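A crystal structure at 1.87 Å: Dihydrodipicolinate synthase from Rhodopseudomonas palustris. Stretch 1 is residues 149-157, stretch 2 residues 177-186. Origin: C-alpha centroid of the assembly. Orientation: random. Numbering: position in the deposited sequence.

Stretch 1 149-157: VMTPKVIRQ
Stretch 2 (177-186) EKITTLRGFQ

How do the two backbones run past each other? Val 149 and Met 150 are extended, with phi/psi of -118/130° and -121/120°, and Thr 151 (-75/161°) leads into a helix that starts at Pro 152 and continues beyond Gln 157. Residues 177-186 are helical throughout, with phi between -56 and -68° and psi between -29 and -50°. The two helix axes approach to 10.0 Å, and their N-to-C directions differ by 47° (signed -47°), so they run broadly the same way while crossing. The register is set where Pro 152 CA lies 6.1 Å from Lys 178 CA. Thr 151, chi1 p, caps the first helix: its OG1 accepts from Val 154 N at 3.1 Å, while Ile 155 N reaches Thr 151 O at 2.9 Å.

What fills the space where the helices come nearest? Pro 152, its ring C-gamma exo and its CA-to-CB bond toward the second helix, is a knob in a hole formed by Lys 178, Thr 181, Leu 182 and Phe 185. Pro 152 CB is 3.6 Å from Thr 181 CG2, 3.8 Å from Phe 185 CE2 and 4.1 Å from Leu 182 CD2. One turn later, Ile 155 (m, t) also points toward the second helix, and its CG2 lies 4.1 Å from CD2 of Leu 182 (m, t).

How does a buried lysine fit into this contact? The CA-to-CB bond of Lys 178 points sideways, but its chain (t, t, m, t) brings the amine nearer the first stretch. Lys 178 NZ donates to Met 150 O at 2.7 Å, tying the second helix to the extended segment before the first. The aliphatic part packs as well, with Lys 178 CD 3.8 Å from Ile 155 CD1.

What does Arg 156 do with the ring of Phe 185? Both CA-to-CB bonds point toward the opposing stretch. With rotamer t, t, p and chi4 -174°, Arg 156 lays its guanidinium over one face of the Phe 185 ring (chi1 m, chi2 -24°), the planes inclined by 27°. Arg 156 CZ sits 4.1 Å from the ring centroid and 6° off its normal, a cation-pi arrangement as well as a stack, and Arg 156 NH1 approaches Phe 185 CD1 to 3.5 Å. The ring edge meets the start of the first helix, where Phe 185 CE2 is 3.7 Å from Pro 152 O.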

# COMPACT_ATOMS: atom_id res chain seq x y z
N VAL A 149 7.81 -4.90 -7.33
CA VAL A 149 8.75 -4.33 -8.29
C VAL A 149 9.96 -5.25 -8.36
O VAL A 149 10.52 -5.63 -7.34
CB VAL A 149 9.20 -2.90 -7.87
CG1 VAL A 149 10.25 -2.38 -8.85
CG2 VAL A 149 8.01 -1.97 -7.82
N MSE A 150 10.35 -5.60 -9.59
CA MSE A 150 11.49 -6.49 -9.82
C MSE A 150 12.56 -5.82 -10.68
O MSE A 150 12.29 -5.45 -11.82
CB MSE A 150 11.03 -7.75 -10.54
CG MSE A 150 9.85 -8.46 -9.90
SE MSE A 150 9.43 -10.07 -10.89
CE MSE A 150 7.80 -10.57 -9.99
N THR A 151 13.77 -5.67 -10.15
CA THR A 151 14.85 -5.07 -10.93
C THR A 151 15.33 -6.07 -11.96
O THR A 151 15.08 -7.27 -11.83
CB THR A 151 16.06 -4.69 -10.05
OG1 THR A 151 16.64 -5.88 -9.51
CG2 THR A 151 15.63 -3.78 -8.92
N PRO A 152 16.01 -5.60 -13.01
CA PRO A 152 16.52 -6.50 -14.05
C PRO A 152 17.39 -7.60 -13.43
O PRO A 152 17.33 -8.74 -13.86
CB PRO A 152 17.31 -5.56 -14.95
CG PRO A 152 16.47 -4.32 -14.92
CD PRO A 152 16.15 -4.19 -13.44
N LYS A 153 18.19 -7.24 -12.43
CA LYS A 153 19.05 -8.22 -11.76
C LYS A 153 18.23 -9.27 -11.02
O LYS A 153 18.61 -10.45 -10.98
CB LYS A 153 19.99 -7.51 -10.77
CG LYS A 153 21.05 -6.65 -11.44
CD LYS A 153 21.99 -6.02 -10.43
CE LYS A 153 23.09 -5.23 -11.13
NZ LYS A 153 24.05 -4.59 -10.17
N VAL A 154 17.11 -8.85 -10.44
CA VAL A 154 16.24 -9.79 -9.73
C VAL A 154 15.61 -10.73 -10.75
O VAL A 154 15.49 -11.94 -10.52
CB VAL A 154 15.13 -9.06 -8.93
CG1 VAL A 154 13.99 -10.02 -8.61
CG2 VAL A 154 15.70 -8.50 -7.64
N ILE A 155 15.20 -10.17 -11.88
CA ILE A 155 14.61 -10.97 -12.94
C ILE A 155 15.64 -11.99 -13.42
O ILE A 155 15.33 -13.17 -13.56
CB ILE A 155 14.15 -10.10 -14.12
CG1 ILE A 155 12.95 -9.25 -13.70
CG2 ILE A 155 13.81 -10.98 -15.33
CD1 ILE A 155 12.52 -8.22 -14.72
N ARG A 156 16.87 -11.52 -13.65
CA ARG A 156 17.93 -12.41 -14.10
C ARG A 156 18.14 -13.57 -13.14
O ARG A 156 18.31 -14.72 -13.56
CB ARG A 156 19.24 -11.63 -14.26
CG ARG A 156 20.44 -12.52 -14.61
CD ARG A 156 21.70 -11.70 -14.84
NE ARG A 156 22.10 -10.96 -13.64
CZ ARG A 156 23.10 -10.09 -13.60
NH1 ARG A 156 23.81 -9.84 -14.69
NH2 ARG A 156 23.39 -9.47 -12.47
N GLN A 157 18.13 -13.27 -11.85
CA GLN A 157 18.31 -14.30 -10.83
C GLN A 157 17.17 -15.31 -10.85
O GLN A 157 17.40 -16.52 -10.79
CB GLN A 157 18.40 -13.64 -9.44
CG GLN A 157 18.48 -14.62 -8.29
CD GLN A 157 19.06 -13.98 -7.04
OE1 GLN A 157 18.80 -12.82 -6.75
NE2 GLN A 157 19.85 -14.75 -6.29
N GLU A 177 13.83 0.86 -20.46
CA GLU A 177 15.23 0.61 -20.12
C GLU A 177 15.45 -0.81 -19.59
O GLU A 177 16.52 -1.37 -19.75
CB GLU A 177 15.72 1.63 -19.09
CG GLU A 177 15.70 3.09 -19.55
CD GLU A 177 16.47 3.33 -20.85
OE1 GLU A 177 17.43 2.59 -21.15
OE2 GLU A 177 16.11 4.28 -21.58
N LYS A 178 14.43 -1.38 -18.95
CA LYS A 178 14.54 -2.74 -18.42
C LYS A 178 14.79 -3.73 -19.56
O LYS A 178 15.58 -4.66 -19.41
CB LYS A 178 13.26 -3.12 -17.66
CG LYS A 178 13.18 -4.59 -17.26
CD LYS A 178 12.00 -4.86 -16.34
CE LYS A 178 12.28 -4.39 -14.92
NZ LYS A 178 11.10 -4.57 -14.02
N ILE A 179 14.13 -3.53 -20.69
CA ILE A 179 14.32 -4.43 -21.81
C ILE A 179 15.76 -4.34 -22.27
O ILE A 179 16.44 -5.35 -22.43
CB ILE A 179 13.38 -4.07 -22.98
CG1 ILE A 179 11.92 -4.21 -22.53
CG2 ILE A 179 13.66 -4.98 -24.18
CD1 ILE A 179 10.91 -3.86 -23.60
N THR A 180 16.24 -3.11 -22.47
CA THR A 180 17.62 -2.89 -22.90
C THR A 180 18.61 -3.54 -21.94
O THR A 180 19.56 -4.20 -22.37
CB THR A 180 17.92 -1.39 -23.01
OG1 THR A 180 17.09 -0.82 -24.04
CG2 THR A 180 19.39 -1.15 -23.35
N THR A 181 18.40 -3.35 -20.64
CA THR A 181 19.29 -3.92 -19.63
C THR A 181 19.32 -5.45 -19.70
O THR A 181 20.40 -6.06 -19.68
CB THR A 181 18.87 -3.48 -18.21
OG1 THR A 181 18.98 -2.06 -18.10
CG2 THR A 181 19.76 -4.14 -17.15
N LEU A 182 18.14 -6.07 -19.79
CA LEU A 182 18.05 -7.52 -19.88
C LEU A 182 18.74 -8.04 -21.14
O LEU A 182 19.45 -9.06 -21.10
CB LEU A 182 16.59 -7.97 -19.85
CG LEU A 182 15.86 -7.78 -18.51
CD1 LEU A 182 14.39 -8.10 -18.66
CD2 LEU A 182 16.50 -8.67 -17.44
N ARG A 183 18.55 -7.37 -22.27
CA ARG A 183 19.20 -7.81 -23.50
C ARG A 183 20.72 -7.69 -23.33
O ARG A 183 21.49 -8.48 -23.89
CB ARG A 183 18.73 -6.98 -24.69
CG ARG A 183 17.28 -7.26 -25.10
CD ARG A 183 17.04 -8.75 -25.35
NE ARG A 183 15.70 -9.02 -25.86
CZ ARG A 183 15.08 -10.20 -25.76
NH1 ARG A 183 15.68 -11.22 -25.17
NH2 ARG A 183 13.85 -10.35 -26.24
N GLY A 184 21.13 -6.71 -22.54
CA GLY A 184 22.54 -6.50 -22.28
C GLY A 184 23.13 -7.65 -21.47
O GLY A 184 24.28 -8.05 -21.70
N PHE A 185 22.36 -8.18 -20.53
CA PHE A 185 22.81 -9.30 -19.71
C PHE A 185 23.03 -10.51 -20.60
O PHE A 185 23.96 -11.30 -20.38
CB PHE A 185 21.79 -9.66 -18.63
CG PHE A 185 21.65 -8.63 -17.54
CD1 PHE A 185 22.68 -7.74 -17.26
CD2 PHE A 185 20.50 -8.57 -16.76
CE1 PHE A 185 22.57 -6.81 -16.22
CE2 PHE A 185 20.37 -7.65 -15.73
CZ PHE A 185 21.41 -6.77 -15.46
N GLN A 186 22.18 -10.67 -21.60
CA GLN A 186 22.31 -11.79 -22.53
C GLN A 186 23.57 -11.61 -23.37
O GLN A 186 24.28 -12.58 -23.65
CB GLN A 186 21.07 -11.89 -23.42
CG GLN A 186 19.80 -12.19 -22.64
CD GLN A 186 18.59 -12.33 -23.54
OE1 GLN A 186 18.31 -11.46 -24.36
NE2 GLN A 186 17.85 -13.42 -23.37